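Putative isomerase YbhH (Escherichia coli, PDB 6OTV) probably acts as an isomerase of the PrpF family, which shares the two-lobed fold of diaminopimelate epimerase, though its substrate is not established. Local coordinates at residues Ala102-Ile105 with Leu109-Ala112; Ser66-Ala71 with Gly127-Ala132; Gly172-Thr177 with Gln326-Leu331. All blocks are in the same frame, centred on the assembly; numbering follows the deposited sequence.

How the interactions relate
The three contacts lie apart, none touching another. Interactions 1 and 2 are neighbours in the same lobe, their centres about 14 Å apart, and interaction 1 is nested along the chain inside the loop closed by interaction 2. Interaction 3 sits in the other lobe, its centre about 33 Å from that of interaction 1. Interaction 1 is a surface contact, with apolar side chains and one backbone bond holding a helix end to the chain that follows. Interaction 2, partly buried and hydrogen-bonded to the second subunit, sets a salt-bridged turn against an aromatic ring. Interaction 3, also partly buried, is the smallest, joining two loops through one valine, with bound ethanediol on their polar backbone groups.

Interaction 1: Ala102-Ile105 with Leu109-Ala112; sequences AFAI and LIAA
The flat group at the centre of this contact is the peptide carbonyl of Ala-104, approached by the backbone N-H of Leu-109 from 15° off its plane. Leu-109 N lies 2.9 Å from Ala-104 O, and the N-H···O angle of 146° makes the bond somewhat bent. No ring or other flat side chain touches across the two segments; the ring of Phe-103 turns instead to Val-7, Met-9 and Ile-63. Beside the bonded pair the alanine methyl meets the leucine, Ala-104 CB being 4.0 Å from Leu-109 CB and 4.1 Å from Leu-109 CD1.

Ile-105 splits its two branches between two partners. Its chi1 of -61° sets CG1 beside the backbone N and CG2 anti to it, an arrangement that sends Ile-105 CG1 to Ile-110 CG2 at 3.8 Å and Ile-105 CG2 to the methyl of Ala-112, where CB is 3.9 Å away. The isoleucine side chains lie at a slant to one another. Ile-110 uses only its short branch here: with CG1 anti to the backbone N, CG2 stands between N and the carbonyl carbon and also approaches Ala-104 CB, at 4.2 Å.

Strand 116-123 backs this group, Ile-105 packing on Thr-117 and Val-119, while Leu-109 rests on Ile-63 and Arg-65. Ile-110 also packs on Arg-118 of the second subunit.

The bond from Leu-109 N to the carbonyl five residues earlier takes up an acceptor near the C-terminal end of helix 94-106. The rest is chiefly apolar side-chain packing; the contact across the two segments thus combines one backbone bond with apolar packing, without any charge pairing.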
# COMPACT_ATOMS: atom_id res chain seq x y z
N ALA A 102 11.77 5.50 13.33
CA ALA A 102 12.95 6.25 13.74
C ALA A 102 14.21 5.40 13.62
O ALA A 102 15.28 5.91 13.25
CB ALA A 102 12.79 6.76 15.17
N PHE A 103 14.11 4.11 13.92
CA PHE A 103 15.26 3.23 13.79
C PHE A 103 15.67 3.07 12.33
O PHE A 103 16.86 3.04 12.01
CB PHE A 103 14.96 1.87 14.42
CG PHE A 103 16.09 0.89 14.34
CD1 PHE A 103 17.10 0.89 15.30
CD2 PHE A 103 16.14 -0.05 13.32
CE1 PHE A 103 18.15 -0.01 15.23
CE2 PHE A 103 17.19 -0.96 13.25
CZ PHE A 103 18.19 -0.94 14.20
N ALA A 104 14.69 2.97 11.43
CA ALA A 104 15.00 2.81 10.02
C ALA A 104 15.70 4.05 9.46
O ALA A 104 16.60 3.94 8.62
CB ALA A 104 13.73 2.52 9.23
N ILE A 105 15.30 5.24 9.92
CA ILE A 105 15.92 6.47 9.45
C ILE A 105 17.35 6.59 9.98
O ILE A 105 18.27 6.94 9.23
CB ILE A 105 15.06 7.68 9.83
CG1 ILE A 105 13.68 7.58 9.18
CG2 ILE A 105 15.75 8.97 9.42
CD1 ILE A 105 12.65 8.51 9.77
N LEU A 109 17.96 3.03 6.28
CA LEU A 109 17.04 2.21 5.50
C LEU A 109 16.08 3.03 4.66
O LEU A 109 15.42 2.48 3.77
CB LEU A 109 16.25 1.28 6.42
CG LEU A 109 17.09 0.33 7.28
CD1 LEU A 109 16.20 -0.55 8.13
CD2 LEU A 109 18.01 -0.50 6.41
N ILE A 110 15.97 4.33 4.93
CA ILE A 110 15.10 5.22 4.16
C ILE A 110 15.61 6.65 4.35
O ILE A 110 16.11 7.01 5.42
CB ILE A 110 13.62 5.07 4.59
CG1 ILE A 110 12.73 6.03 3.81
CG2 ILE A 110 13.47 5.29 6.10
CD1 ILE A 110 11.27 5.96 4.19
N ALA A 111 15.50 7.44 3.29
CA ALA A 111 15.94 8.83 3.35
C ALA A 111 14.94 9.67 4.14
O ALA A 111 13.73 9.47 4.05
CB ALA A 111 16.09 9.40 1.94
N ALA A 112 15.47 10.61 4.92
CA ALA A 112 14.64 11.49 5.73
C ALA A 112 14.17 12.69 4.92
O ALA A 112 14.90 13.20 4.06
CB ALA A 112 15.40 11.97 6.96

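Interaction 2: Ser66-Ala71 with Gly127-Ala132; sequences SSDPRA and GTFIEA
Phe-129 reaches from its strand with its CZ-CE2 edge against Asp-68 and Ala-71, and here the packing is closest. Asp-68 OD2 comes to 3.5 Å from Phe-129 CZ near the ring plane, and the carboxylate is turned 79° from the ring. Such an approach sets the carboxylate beside ring C-H groups, which probably carry slight positive charge. The Ala-71 methyl also sits at the edge, CB being 3.8 Å from Phe-129 CE2.

Arg-70 forms the exposed side, loose against the ring but firm in its grip on Asp-68. Phe-129 CZ comes up to one face of the guanidinium, the two planes being 64° apart; Arg-70 NH2 lies 3.7 Å from Phe-129 CZ, oblique to the ring. A bend at chi3 (-64°) folds the chain back so that the guanidinium holds Asp-68 side-on: Arg-70 NE binds Asp-68 OD1 at 2.9 Å and Arg-70 NH2 binds Asp-68 OD2 at 2.6 Å. Both oxygens use their syn lone pairs and lie almost in the guanidinium plane. The anti lone pair of Asp-68 OD1 takes the backbone N of Arg-70 at 2.7 Å. Three bonds thus fix the carboxylate, which is likely to remain ionised.

A second shell steadies the turn, as Ser-66 OG accepts from Asp-68 N at 3.0 Å and is also bonded to Asp-74. Arg-122 touches Asp-68, Ala-71 and Phe-129, while Arg-120 of the second subunit binds the carbonyl of Arg-70.

An ST turn at Ser-66 therefore leads into an Asx turn at Asp-68, overlapping a type I beta turn from Asp-68 to Ala-71. Together they make the connection between antiparallel strands 59-65 and 73-80, set against Phe-129 of strand 129-135 at the interface with the second subunit.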
# COMPACT_ATOMS: atom_id res chain seq x y z
N SER A 66 12.23 -3.59 3.04
CA SER A 66 11.08 -4.45 2.79
C SER A 66 11.27 -5.29 1.54
O SER A 66 11.75 -4.81 0.50
CB SER A 66 9.81 -3.62 2.67
OG SER A 66 8.71 -4.47 2.39
N SER A 67 10.88 -6.56 1.63
CA SER A 67 10.79 -7.43 0.47
C SER A 67 9.56 -7.15 -0.37
O SER A 67 9.48 -7.63 -1.51
CB SER A 67 10.77 -8.90 0.91
OG SER A 67 11.78 -9.16 1.87
N ASP A 68 8.60 -6.40 0.16
CA ASP A 68 7.36 -6.05 -0.52
C ASP A 68 7.50 -4.69 -1.17
O ASP A 68 7.94 -3.74 -0.52
CB ASP A 68 6.20 -6.04 0.48
CG ASP A 68 4.84 -5.98 -0.19
OD1 ASP A 68 4.60 -5.03 -0.96
OD2 ASP A 68 4.01 -6.88 0.07
N PRO A 69 7.15 -4.56 -2.46
CA PRO A 69 7.29 -3.25 -3.13
C PRO A 69 6.37 -2.18 -2.57
O PRO A 69 6.59 -0.99 -2.86
CB PRO A 69 6.94 -3.57 -4.59
CG PRO A 69 6.11 -4.82 -4.52
CD PRO A 69 6.65 -5.60 -3.37
N ARG A 70 5.37 -2.54 -1.77
CA ARG A 70 4.44 -1.56 -1.22
C ARG A 70 4.93 -0.94 0.08
O ARG A 70 4.34 0.05 0.53
CB ARG A 70 3.07 -2.22 -0.99
CG ARG A 70 2.40 -2.68 -2.27
CD ARG A 70 1.26 -3.64 -2.00
NE ARG A 70 1.73 -4.88 -1.39
CZ ARG A 70 0.96 -5.92 -1.12
NH1 ARG A 70 -0.34 -5.89 -1.42
NH2 ARG A 70 1.47 -7.01 -0.56
N ALA A 71 5.99 -1.47 0.69
CA ALA A 71 6.49 -0.97 1.96
C ALA A 71 7.93 -0.51 1.83
O ALA A 71 8.64 -0.88 0.89
CB ALA A 71 6.38 -2.05 3.05
N GLY A 127 1.42 -9.57 8.25
CA GLY A 127 1.15 -9.01 6.94
C GLY A 127 0.45 -7.67 6.96
O GLY A 127 0.03 -7.19 5.90
N THR A 128 0.32 -7.04 8.13
CA THR A 128 -0.33 -5.74 8.24
C THR A 128 0.64 -4.63 7.84
O THR A 128 1.82 -4.66 8.19
CB THR A 128 -0.83 -5.52 9.67
OG1 THR A 128 -1.71 -6.58 10.03
CG2 THR A 128 -1.57 -4.19 9.79
N PHE A 129 0.13 -3.65 7.10
CA PHE A 129 0.91 -2.50 6.67
C PHE A 129 0.55 -1.29 7.53
O PHE A 129 -0.63 -0.98 7.70
CB PHE A 129 0.66 -2.19 5.19
CG PHE A 129 1.26 -3.20 4.25
CD1 PHE A 129 0.64 -4.42 4.04
CD2 PHE A 129 2.45 -2.92 3.58
CE1 PHE A 129 1.19 -5.35 3.18
CE2 PHE A 129 3.00 -3.85 2.71
CZ PHE A 129 2.37 -5.07 2.51
N ILE A 130 1.57 -0.62 8.07
CA ILE A 130 1.39 0.53 8.94
C ILE A 130 2.28 1.66 8.44
O ILE A 130 3.44 1.43 8.08
CB ILE A 130 1.71 0.20 10.41
CG1 ILE A 130 0.93 -1.03 10.89
CG2 ILE A 130 1.40 1.40 11.31
CD1 ILE A 130 1.73 -2.31 10.84
N GLU A 131 1.74 2.87 8.42
CA GLU A 131 2.54 4.06 8.14
C GLU A 131 2.92 4.73 9.45
O GLU A 131 2.06 4.95 10.31
CB GLU A 131 1.81 5.04 7.23
CG GLU A 131 2.56 6.36 7.08
CD GLU A 131 1.99 7.27 6.00
OE1 GLU A 131 1.31 6.76 5.08
OE2 GLU A 131 2.23 8.49 6.07
N ALA A 132 4.20 5.04 9.60
CA ALA A 132 4.70 5.80 10.74
C ALA A 132 5.16 7.17 10.26
O ALA A 132 5.90 7.27 9.28
CB ALA A 132 5.86 5.06 11.43

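Interaction 3: Gly172-Thr177 with Gln326-Leu331; sequences GKVFPT and QDATTL. With EDO (1,2-ethanediol), chain M; EDO (1,2-ethanediol), chain D; EDO (1,2-ethanediol), chain O.
Val-174 carries this small contact, both its methyls facing the methyl of Ala-328. Ala-328 CB lies 4.0 Å from Val-174 CG2 and 4.1 Å from Val-174 CG1. With CG1 anti to the backbone N (chi1 172°), CG2 is left beside that N, where it also comes to 3.8 Å from the Ala-328 carbonyl O. The methyl of Thr-329 stands further off, CG2 to Val-174 CG2 being 4.4 Å.

An ethanediol molecule, probably from the crystallisation liquor, spans two successive backbone N-H groups beside this patch. Val-174 N reaches its O2 at 2.9 Å with an angle of 172°, and Phe-175 N reaches its O1, also at 2.9 Å. The same O2 lies 3.7 Å from Thr-329 CG2, and the diol therefore lies alongside both loops. A second ethanediol donates to Thr-329 O.

Further out, Asp-327 OD1 accepts from Thr-329 N at 3.2 Å, met from above the carboxylate plane. Asn-323 holds the same loop through Asp-327 O and Thr-330 OG1. On the opposing loop, Val-174 is tied to Asp-193 by its backbone and packs on Ile-192.

An Asx turn at Asp-327 thus shapes the loop entering strand 332-344, and the contact joins it to the loop before strand 182-184 within one lobe of a diaminopimelate epimerase-like fold.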
# COMPACT_ATOMS: atom_id res chain seq x y z
N GLY A 172 -10.69 -11.72 6.10
CA GLY A 172 -11.01 -11.11 4.84
C GLY A 172 -12.32 -10.35 4.84
O GLY A 172 -12.65 -9.71 3.83
N LYS A 173 -13.07 -10.41 5.94
CA LYS A 173 -14.29 -9.64 6.11
C LYS A 173 -14.24 -8.91 7.44
O LYS A 173 -13.66 -9.41 8.41
CB LYS A 173 -15.55 -10.52 6.04
CG LYS A 173 -15.79 -11.18 4.69
CD LYS A 173 -17.13 -11.91 4.67
CE LYS A 173 -17.41 -12.52 3.31
NZ LYS A 173 -18.76 -13.16 3.25
N VAL A 174 -14.85 -7.73 7.49
CA VAL A 174 -14.95 -7.00 8.75
C VAL A 174 -15.84 -7.76 9.73
O VAL A 174 -15.50 -7.90 10.91
CB VAL A 174 -15.48 -5.57 8.50
CG1 VAL A 174 -15.77 -4.88 9.82
CG2 VAL A 174 -14.47 -4.77 7.69
N PHE A 175 -16.97 -8.28 9.25
CA PHE A 175 -17.86 -9.12 10.04
C PHE A 175 -17.87 -10.51 9.44
O PHE A 175 -18.65 -10.79 8.52
CB PHE A 175 -19.27 -8.53 10.08
CG PHE A 175 -19.32 -7.14 10.65
CD1 PHE A 175 -19.32 -6.93 12.02
CD2 PHE A 175 -19.35 -6.03 9.81
CE1 PHE A 175 -19.35 -5.65 12.55
CE2 PHE A 175 -19.39 -4.75 10.34
CZ PHE A 175 -19.39 -4.56 11.71
N PRO A 176 -17.00 -11.42 9.91
CA PRO A 176 -16.92 -12.75 9.28
C PRO A 176 -18.22 -13.54 9.35
O PRO A 176 -18.48 -14.35 8.45
CB PRO A 176 -15.81 -13.44 10.08
CG PRO A 176 -15.01 -12.32 10.67
CD PRO A 176 -15.99 -11.23 10.96
N THR A 177 -19.03 -13.34 10.38
CA THR A 177 -20.31 -14.02 10.49
C THR A 177 -21.40 -13.38 9.63
O THR A 177 -22.54 -13.85 9.67
CB THR A 177 -20.78 -14.05 11.95
OG1 THR A 177 -21.14 -12.72 12.36
CG2 THR A 177 -19.68 -14.57 12.86
N GLN A 326 -17.55 4.46 1.83
CA GLN A 326 -18.85 4.09 2.36
C GLN A 326 -18.82 2.81 3.19
O GLN A 326 -19.52 2.71 4.19
CB GLN A 326 -19.86 3.93 1.21
N ASP A 327 -17.99 1.84 2.79
CA ASP A 327 -17.95 0.55 3.45
C ASP A 327 -17.05 0.61 4.69
O ASP A 327 -16.29 1.56 4.90
CB ASP A 327 -17.45 -0.52 2.48
CG ASP A 327 -17.83 -1.93 2.91
OD1 ASP A 327 -17.70 -2.26 4.10
OD2 ASP A 327 -18.27 -2.71 2.04
N ALA A 328 -17.17 -0.42 5.53
CA ALA A 328 -16.27 -0.59 6.67
C ALA A 328 -14.88 -1.03 6.25
O ALA A 328 -13.97 -1.02 7.08
CB ALA A 328 -16.86 -1.60 7.65
N THR A 329 -14.69 -1.42 4.99
CA THR A 329 -13.38 -1.86 4.52
C THR A 329 -12.42 -0.70 4.34
O THR A 329 -11.20 -0.93 4.29
CB THR A 329 -13.52 -2.62 3.20
OG1 THR A 329 -14.16 -1.78 2.24
CG2 THR A 329 -14.35 -3.88 3.41
N THR A 330 -12.92 0.53 4.23
CA THR A 330 -12.08 1.70 4.06
C THR A 330 -11.88 2.47 5.36
O THR A 330 -11.32 3.57 5.34
CB THR A 330 -12.66 2.62 2.98
OG1 THR A 330 -13.99 3.01 3.35
CG2 THR A 330 -12.69 1.91 1.64
N LEU A 331 -12.33 1.92 6.48
CA LEU A 331 -12.17 2.58 7.77
C LEU A 331 -10.69 2.60 8.15
O LEU A 331 -10.04 1.55 8.20
CB LEU A 331 -12.99 1.86 8.83
CG LEU A 331 -12.96 2.42 10.26
CD1 LEU A 331 -13.37 3.88 10.25
CD2 LEU A 331 -13.87 1.61 11.17
C1 EDO M . -18.35 -6.95 5.46
O1 EDO M . -18.08 -7.78 6.60
C2 EDO M . -17.16 -6.04 5.18
O2 EDO M . -15.99 -6.83 4.97
C1 EDO D . -8.57 -1.02 6.86
O1 EDO D . -8.75 -1.31 5.47
C2 EDO D . -7.54 0.10 7.01
O2 EDO D . -6.98 0.10 8.32
C1 EDO O . -9.82 6.33 3.45
O1 EDO O . -11.07 5.75 3.86
C2 EDO O . -8.99 6.75 4.66
O2 EDO O . -9.63 7.85 5.33